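Local coordinates for protein HTH-type transcriptional regulator PrpR (Mycobacterium tuberculosis, PDB 6D2S) that regulates transcription of enzymes that break down short-chain fatty acids through the glyoxylate and methylcitrate cycles, and is needed for mycobacterial growth inside macrophages, at residues S199-F203 against M234-Y240; V216-F221 against W242-T246. Residue numbers count along the deposited sequence, not the author numbering.

Both contacts lie in the C-terminal regulatory region of PrpR, whose core is an antiparallel five-stranded sheet. From the N terminus, the chain leaves edge strand 194-198 into 199-203, passes an unmodelled segment, forms helix 215-218 and the 3-10 segment at 219-221, and then runs through strand 228-233, the turn beginning at M234 and strand 239-247. Interaction 1 closes a loop of 30 residues that contains helix 215-218; interaction 2 closes one of 20 that contains the 228-233 hairpin arm. The segments alternate, so the two closures cross. Strand 239-247 serves both: its start faces the 199-203 loop and its middle carries the helix. M234 SD and W242 CZ2, 3.8 Å apart, join the two patches.

Interaction 1 (S199-F203 against M234-Y240); sequences SATAF and MPDGRSY. With NA (sodium ion), chain G.
The irregular loop 199-203 follows edge strand 194-198 and faces the hairpin turn linking strands 228-233 and 239-247. T201 is extended (phi/psi -96/176), and its CA-to-CB bond and that of F203 point toward 234-240. M234 to G237 form a type I turn with a G1 bulge: G237 N bonds to M234 O (2.9 Å), M234 N to R238 O (3.0 Å), and G237 has positive phi (86/0), where a CB would jam against the preceding carbonyl O. The CA atoms of F203 and P235 come nearest, at 6.8 Å. Aromatic and apolar contacts dominate. F203 (chi1 m) places its ring against M234, P235 and D236: P235 CD sits over one face in a CH-pi contact, 4.0 Å from the F203 ring centroid, while M234 SD lies oblique, 3.5 Å from F203 CE1, a Met-aromatic contact. At the ring edge, F203 CE2 meets D236 CG at 3.7 Å and F203 CZ meets Y240 OH at 3.5 Å. T201 CG2 (chi1 p) touches Y240 OH at 3.3 Å. The polar bonds of D236 lie within 234-240: OD1 accepts R238 N (3.0 Å), an Asx turn, and OD2 accepts Y240 OH (2.8 Å). T201 OG1 and F203 N bond to Q198. Sodium is bound by S199 O (2.1 Å), three waters and N15; water 1 donates to T201 O (3.0 Å). With carboxylate and hydroxyl already paired with each other, the F203 side chain docks on 234-240 through van der Waals, CH-pi and Met-aromatic contacts.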
ATOM      1  N   SER A 199      10.934   5.565  -6.232  1.00 48.66           N
ATOM      2  CA  SER A 199      11.507   6.211  -5.059  1.00 41.86           C
ATOM      3  C   SER A 199      12.804   6.940  -5.382  1.00 46.27           C
ATOM      4  O   SER A 199      12.933   8.128  -5.086  1.00 40.86           O
ATOM      5  CB  SER A 199      11.754   5.186  -3.946  1.00 40.82           C
ATOM      6  OG  SER A 199      12.471   4.066  -4.434  1.00 39.23           O
ATOM      7  N   ALA A 200      13.766   6.250  -6.002  1.00 44.07           N
ATOM      8  CA  ALA A 200      15.095   6.806  -6.216  1.00 40.72           C
ATOM      9  C   ALA A 200      15.346   7.278  -7.639  1.00 36.42           C
ATOM     10  O   ALA A 200      16.242   8.102  -7.845  1.00 48.59           O
ATOM     11  CB  ALA A 200      16.164   5.769  -5.848  1.00 37.68           C
ATOM     12  N   THR A 201      14.595   6.773  -8.618  1.00 36.04           N
ATOM     13  CA  THR A 201      14.875   7.016 -10.021  1.00 45.40           C
ATOM     14  C   THR A 201      14.037   8.185 -10.541  1.00 48.58           C
ATOM     15  O   THR A 201      13.202   8.754  -9.838  1.00 51.56           O
ATOM     16  CB  THR A 201      14.631   5.744 -10.842  1.00 50.25           C
ATOM     17  OG1 THR A 201      13.302   5.259 -10.610  1.00 49.07           O
ATOM     18  CG2 THR A 201      15.635   4.656 -10.456  1.00 50.87           C
ATOM     19  N   ALA A 202      14.275   8.547 -11.796  1.00 47.77           N
ATOM     20  CA  ALA A 202      13.543   9.615 -12.460  1.00 43.33           C
ATOM     21  C   ALA A 202      13.471   9.307 -13.954  1.00 44.46           C
ATOM     22  O   ALA A 202      13.920  10.073 -14.802  1.00 46.36           O
ATOM     23  CB  ALA A 202      14.200  10.964 -12.180  1.00 46.81           C
ATOM     24  N   PHE A 203      12.896   8.157 -14.294  1.00 46.38           N
ATOM     25  CA  PHE A 203      12.831   7.703 -15.681  1.00 55.45           C
ATOM     26  C   PHE A 203      11.842   8.536 -16.491  1.00 59.44           C
ATOM     27  O   PHE A 203      10.671   8.649 -16.128  1.00 62.33           O
ATOM     28  CB  PHE A 203      12.445   6.220 -15.740  1.00 55.66           C
ATOM     29  CG  PHE A 203      13.456   5.302 -15.108  1.00 57.17           C
ATOM     30  CD1 PHE A 203      13.052   4.259 -14.292  1.00 54.79           C
ATOM     31  CD2 PHE A 203      14.813   5.480 -15.337  1.00 61.94           C
ATOM     32  CE1 PHE A 203      13.980   3.414 -13.707  1.00 53.38           C
ATOM     33  CE2 PHE A 203      15.746   4.636 -14.757  1.00 58.75           C
ATOM     34  CZ  PHE A 203      15.328   3.603 -13.943  1.00 54.89           C
ATOM     35  N   MET A 234      17.001  -1.185 -17.091  1.00 38.37           N
ATOM     36  CA  MET A 234      16.150  -0.010 -17.184  1.00 43.53           C
ATOM     37  C   MET A 234      16.846   1.118 -17.941  1.00 41.96           C
ATOM     38  O   MET A 234      18.020   1.007 -18.314  1.00 39.88           O
ATOM     39  CB  MET A 234      15.737   0.454 -15.782  1.00 55.03           C
ATOM     40  CG  MET A 234      14.812  -0.531 -15.074  1.00 62.08           C
ATOM     41  SD  MET A 234      13.166   0.127 -14.735  1.00 68.58           S
ATOM     42  CE  MET A 234      12.522   0.350 -16.389  1.00 65.66           C
ATOM     43  N   PRO A 235      16.132   2.211 -18.225  1.00 40.00           N
ATOM     44  CA  PRO A 235      16.684   3.232 -19.129  1.00 43.01           C
ATOM     45  C   PRO A 235      17.958   3.892 -18.629  1.00 42.27           C
ATOM     46  O   PRO A 235      18.603   4.599 -19.411  1.00 48.00           O
ATOM     47  CB  PRO A 235      15.541   4.247 -19.253  1.00 42.06           C
ATOM     48  CG  PRO A 235      14.310   3.445 -18.987  1.00 39.59           C
ATOM     49  CD  PRO A 235      14.710   2.460 -17.922  1.00 42.27           C
ATOM     50  N   ASP A 236      18.344   3.693 -17.370  1.00 40.53           N
ATOM     51  CA  ASP A 236      19.591   4.256 -16.863  1.00 38.57           C
ATOM     52  C   ASP A 236      20.800   3.381 -17.165  1.00 36.44           C
ATOM     53  O   ASP A 236      21.927   3.767 -16.842  1.00 35.17           O
ATOM     54  CB  ASP A 236      19.488   4.499 -15.349  1.00 39.07           C
ATOM     55  CG  ASP A 236      19.152   3.237 -14.567  1.00 40.81           C
ATOM     56  OD1 ASP A 236      18.918   2.177 -15.189  1.00 39.84           O
ATOM     57  OD2 ASP A 236      19.124   3.306 -13.318  1.00 43.01           O
ATOM     58  N   GLY A 237      20.603   2.223 -17.785  1.00 36.26           N
ATOM     59  CA  GLY A 237      21.695   1.310 -18.034  1.00 40.10           C
ATOM     60  C   GLY A 237      22.003   0.365 -16.892  1.00 42.91           C
ATOM     61  O   GLY A 237      22.914  -0.459 -17.021  1.00 38.35           O
ATOM     62  N   ARG A 238      21.279   0.449 -15.780  1.00 30.68           N
ATOM     63  CA  ARG A 238      21.490  -0.480 -14.682  1.00 29.94           C
ATOM     64  C   ARG A 238      20.459  -1.597 -14.740  1.00 31.86           C
ATOM     65  O   ARG A 238      19.364  -1.428 -15.284  1.00 31.82           O
ATOM     66  CB  ARG A 238      21.429   0.247 -13.337  1.00 31.82           C
ATOM     67  CG  ARG A 238      22.500   1.332 -13.226  1.00 32.63           C
ATOM     68  CD  ARG A 238      22.605   1.881 -11.832  1.00 35.42           C
ATOM     69  NE  ARG A 238      22.924   0.841 -10.861  1.00 35.29           N
ATOM     70  CZ  ARG A 238      24.158   0.500 -10.503  1.00 37.84           C
ATOM     71  NH1 ARG A 238      25.203   1.117 -11.042  1.00 37.46           N
ATOM     72  NH2 ARG A 238      24.345  -0.454  -9.600  1.00 32.90           N
ATOM     73  N   SER A 239      20.832  -2.748 -14.188  1.00 26.79           N
ATOM     74  CA  SER A 239      19.947  -3.900 -14.144  1.00 25.70           C
ATOM     75  C   SER A 239      19.114  -3.868 -12.874  1.00 24.13           C
ATOM     76  O   SER A 239      19.610  -3.511 -11.802  1.00 23.65           O
ATOM     77  CB  SER A 239      20.740  -5.204 -14.205  1.00 25.71           C
ATOM     78  OG  SER A 239      21.491  -5.273 -15.413  1.00 27.30           O
ATOM     79  N   TYR A 240      17.851  -4.260 -13.008  1.00 23.51           N
ATOM     80  CA  TYR A 240      16.919  -4.318 -11.894  1.00 24.41           C
ATOM     81  C   TYR A 240      16.435  -5.746 -11.725  1.00 23.27           C
ATOM     82  O   TYR A 240      16.220  -6.460 -12.709  1.00 25.16           O
ATOM     83  CB  TYR A 240      15.741  -3.367 -12.110  1.00 24.56           C
ATOM     84  CG  TYR A 240      16.149  -1.922 -11.944  1.00 32.34           C
ATOM     85  CD1 TYR A 240      15.788  -1.191 -10.812  1.00 29.00           C
ATOM     86  CD2 TYR A 240      16.936  -1.301 -12.902  1.00 39.50           C
ATOM     87  CE1 TYR A 240      16.193   0.133 -10.664  1.00 30.71           C
ATOM     88  CE2 TYR A 240      17.339   0.012 -12.764  1.00 40.52           C
ATOM     89  CZ  TYR A 240      16.970   0.724 -11.651  1.00 38.84           C
ATOM     90  OH  TYR A 240      17.390   2.035 -11.539  1.00 39.77           O
TER
HETATM   91 NA    NA G 506      13.274  10.252  -5.083  1.00 18.95          NA
HETATM   92  O   HOH W   1      13.553  10.003  -7.170  1.00 28.66           O
HETATM   93  O   HOH W   2      15.323   9.195  -4.465  1.00 36.73           O
HETATM   94  O   HOH W   3      10.830   9.690  -5.290  1.00 25.23           O

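Interaction 2 (V216-F221 against W242-T246); sequences VVHDAF and WVAKT
The strand 242-246 runs extended along one side of a short helix that passes into a 3-10 turn at 219-221, where A220 N bonds to V217 O (2.9 Å) and F221 N to H218 O (3.0 Å). CA pairs V216-W242 (6.2 Å), V217-A244 (5.3 Å) and A220-K245 (5.1 Å) show the two segments advancing in the same direction. W242 (chi1 m, chi2 94°) turns its indole so that V216 CB lies over the five-membered ring, 3.7 Å from the W242 pyrrole centroid in a CH-pi contact; V217 CG2 is 4.5 Å from W242 CE3. V243 points away from the helix. A244 points toward it: its CB lies 3.5 Å from V216 O, 3.8 Å from V217 CA and 4.3 Å from A220 CB, so the methyl fits closely against the helix backbone. At K245 the side chain points away and pairs with D153 in a salt bridge, while K245 C lies 3.8 Å from A220 CB. T246 (chi1 p) brings CG2 to 3.6 Å from A220 O and 3.7 Å from F221 CD1; T246 OG1 is hydrogen-bonded to the backbone N of E225. V217, A220 and F221 also touch A262 of the adjacent strand 261-268. This is helix-on-sheet packing: small alanines permit the close approach, and the buried contact rests on apolar surface, while the polar ends of K245 and T246 are bonded to D153 and E225.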
ATOM      1  N   VAL A 216       8.190  -7.287 -17.052  1.00 30.01           N
ATOM      2  CA  VAL A 216       8.660  -7.629 -15.719  1.00 27.68           C
ATOM      3  C   VAL A 216       7.497  -7.854 -14.759  1.00 33.38           C
ATOM      4  O   VAL A 216       7.657  -8.550 -13.749  1.00 35.00           O
ATOM      5  CB  VAL A 216       9.617  -6.541 -15.193  1.00 33.97           C
ATOM      6  CG1 VAL A 216      10.846  -6.441 -16.098  1.00 34.24           C
ATOM      7  CG2 VAL A 216       8.902  -5.199 -15.110  1.00 34.74           C
ATOM      8  N   VAL A 217       6.320  -7.291 -15.049  1.00 31.65           N
ATOM      9  CA  VAL A 217       5.130  -7.500 -14.238  0.58 29.85           C
ATOM     10  C   VAL A 217       4.025  -8.195 -15.023  1.00 30.26           C
ATOM     11  O   VAL A 217       3.365  -9.099 -14.502  1.00 29.93           O
ATOM     12  CB  VAL A 217       4.618  -6.171 -13.641  0.58 29.93           C
ATOM     13  CG1 VAL A 217       3.285  -6.379 -12.946  0.58 28.73           C
ATOM     14  CG2 VAL A 217       5.647  -5.607 -12.673  0.58 26.24           C
ATOM     15  N   HIS A 218       3.819  -7.804 -16.282  1.00 35.65           N
ATOM     16  CA  HIS A 218       2.781  -8.442 -17.079  1.00 37.08           C
ATOM     17  C   HIS A 218       3.022  -9.941 -17.223  1.00 32.63           C
ATOM     18  O   HIS A 218       2.061 -10.712 -17.337  1.00 30.97           O
ATOM     19  CB  HIS A 218       2.684  -7.781 -18.453  1.00 44.74           C
ATOM     20  CG  HIS A 218       1.416  -8.098 -19.182  1.00 49.46           C
ATOM     21  ND1 HIS A 218       1.289  -9.189 -20.014  1.00 51.57           N
ATOM     22  CD2 HIS A 218       0.214  -7.474 -19.191  1.00 50.50           C
ATOM     23  CE1 HIS A 218       0.065  -9.220 -20.510  1.00 53.10           C
ATOM     24  NE2 HIS A 218      -0.607  -8.191 -20.028  1.00 54.25           N
ATOM     25  N   ASP A 219       4.288 -10.377 -17.211  1.00 31.61           N
ATOM     26  CA  ASP A 219       4.575 -11.809 -17.283  1.00 29.20           C
ATOM     27  C   ASP A 219       3.851 -12.597 -16.198  1.00 28.60           C
ATOM     28  O   ASP A 219       3.644 -13.804 -16.352  1.00 31.79           O
ATOM     29  CB  ASP A 219       6.083 -12.064 -17.165  1.00 30.90           C
ATOM     30  CG  ASP A 219       6.843 -11.820 -18.469  1.00 35.25           C
ATOM     31  OD1 ASP A 219       6.211 -11.611 -19.525  1.00 36.63           O
ATOM     32  OD2 ASP A 219       8.089 -11.842 -18.424  1.00 35.59           O
ATOM     33  N   ALA A 220       3.473 -11.950 -15.090  1.00 29.55           N
ATOM     34  CA  ALA A 220       2.773 -12.663 -14.024  1.00 27.05           C
ATOM     35  C   ALA A 220       1.478 -13.296 -14.517  1.00 28.86           C
ATOM     36  O   ALA A 220       1.085 -14.364 -14.028  1.00 32.34           O
ATOM     37  CB  ALA A 220       2.485 -11.718 -12.853  1.00 27.42           C
ATOM     38  N   PHE A 221       0.798 -12.659 -15.470  1.00 32.47           N
ATOM     39  CA  PHE A 221      -0.474 -13.192 -15.949  1.00 33.00           C
ATOM     40  C   PHE A 221      -0.326 -14.549 -16.632  1.00 38.92           C
ATOM     41  O   PHE A 221      -1.333 -15.231 -16.851  1.00 39.26           O
ATOM     42  CB  PHE A 221      -1.135 -12.208 -16.916  1.00 37.27           C
ATOM     43  CG  PHE A 221      -1.654 -10.961 -16.258  1.00 37.28           C
ATOM     44  CD1 PHE A 221      -2.728 -11.019 -15.381  1.00 38.80           C
ATOM     45  CD2 PHE A 221      -1.082  -9.729 -16.534  1.00 32.78           C
ATOM     46  CE1 PHE A 221      -3.210  -9.872 -14.771  1.00 36.85           C
ATOM     47  CE2 PHE A 221      -1.562  -8.576 -15.936  1.00 37.69           C
ATOM     48  CZ  PHE A 221      -2.629  -8.648 -15.052  1.00 36.94           C
ATOM     49  N   TRP A 242      13.389  -7.991 -10.542  1.00 21.40           N
ATOM     50  CA  TRP A 242      11.949  -7.789 -10.517  1.00 22.45           C
ATOM     51  C   TRP A 242      11.255  -9.014  -9.944  1.00 19.96           C
ATOM     52  O   TRP A 242      11.603 -10.151 -10.279  1.00 21.59           O
ATOM     53  CB  TRP A 242      11.414  -7.499 -11.924  1.00 25.72           C
ATOM     54  CG  TRP A 242      11.766  -6.124 -12.426  1.00 29.15           C
ATOM     55  CD1 TRP A 242      12.837  -5.771 -13.196  1.00 29.01           C
ATOM     56  CD2 TRP A 242      11.034  -4.917 -12.179  1.00 30.70           C
ATOM     57  NE1 TRP A 242      12.817  -4.416 -13.440  1.00 29.73           N
ATOM     58  CE2 TRP A 242      11.717  -3.873 -12.832  1.00 34.58           C
ATOM     59  CE3 TRP A 242       9.864  -4.624 -11.473  1.00 40.29           C
ATOM     60  CZ2 TRP A 242      11.269  -2.556 -12.800  1.00 38.81           C
ATOM     61  CZ3 TRP A 242       9.425  -3.317 -11.437  1.00 41.98           C
ATOM     62  CH2 TRP A 242      10.125  -2.300 -12.099  1.00 39.67           C
ATOM     63  N   VAL A 243      10.273  -8.777  -9.075  1.00 19.28           N
ATOM     64  CA  VAL A 243       9.421  -9.836  -8.540  1.00 19.90           C
ATOM     65  C   VAL A 243       7.980  -9.390  -8.722  1.00 19.07           C
ATOM     66  O   VAL A 243       7.642  -8.244  -8.405  1.00 19.88           O
ATOM     67  CB  VAL A 243       9.726 -10.121  -7.056  1.00 25.11           C
ATOM     68  CG1 VAL A 243       8.881 -11.275  -6.553  1.00 25.12           C
ATOM     69  CG2 VAL A 243      11.210 -10.412  -6.872  1.00 31.78           C
ATOM     70  N   ALA A 244       7.138 -10.272  -9.266  1.00 19.86           N
ATOM     71  CA  ALA A 244       5.773  -9.906  -9.616  1.00 20.63           C
ATOM     72  C   ALA A 244       4.829 -11.072  -9.358  1.00 24.66           C
ATOM     73  O   ALA A 244       5.223 -12.240  -9.384  1.00 23.45           O
ATOM     74  CB  ALA A 244       5.653  -9.478 -11.091  1.00 23.73           C
ATOM     75  N   LYS A 245       3.566 -10.739  -9.108  1.00 21.67           N
ATOM     76  CA  LYS A 245       2.543 -11.764  -8.995  1.00 22.58           C
ATOM     77  C   LYS A 245       1.196 -11.141  -9.322  1.00 24.83           C
ATOM     78  O   LYS A 245       0.992  -9.940  -9.109  1.00 25.20           O
ATOM     79  CB  LYS A 245       2.520 -12.370  -7.586  1.00 26.63           C
ATOM     80  CG  LYS A 245       1.716 -13.645  -7.469  1.00 29.59           C
ATOM     81  CD  LYS A 245       1.923 -14.309  -6.118  1.00 29.52           C
ATOM     82  CE  LYS A 245       0.946 -13.769  -5.098  1.00 38.81           C
ATOM     83  NZ  LYS A 245       0.960 -14.581  -3.844  1.00 43.32           N
ATOM     84  N   THR A 246       0.280 -11.964  -9.833  1.00 25.11           N
ATOM     85  CA  THR A 246      -1.101 -11.520  -9.940  1.00 26.36           C
ATOM     86  C   THR A 246      -1.712 -11.444  -8.548  1.00 29.32           C
ATOM     87  O   THR A 246      -1.273 -12.119  -7.612  1.00 26.80           O
ATOM     88  CB  THR A 246      -1.940 -12.461 -10.815  1.00 29.69           C
ATOM     89  OG1 THR A 246      -1.913 -13.786 -10.275  1.00 28.40           O
ATOM     90  CG2 THR A 246      -1.427 -12.481 -12.245  1.00 31.74           C
TER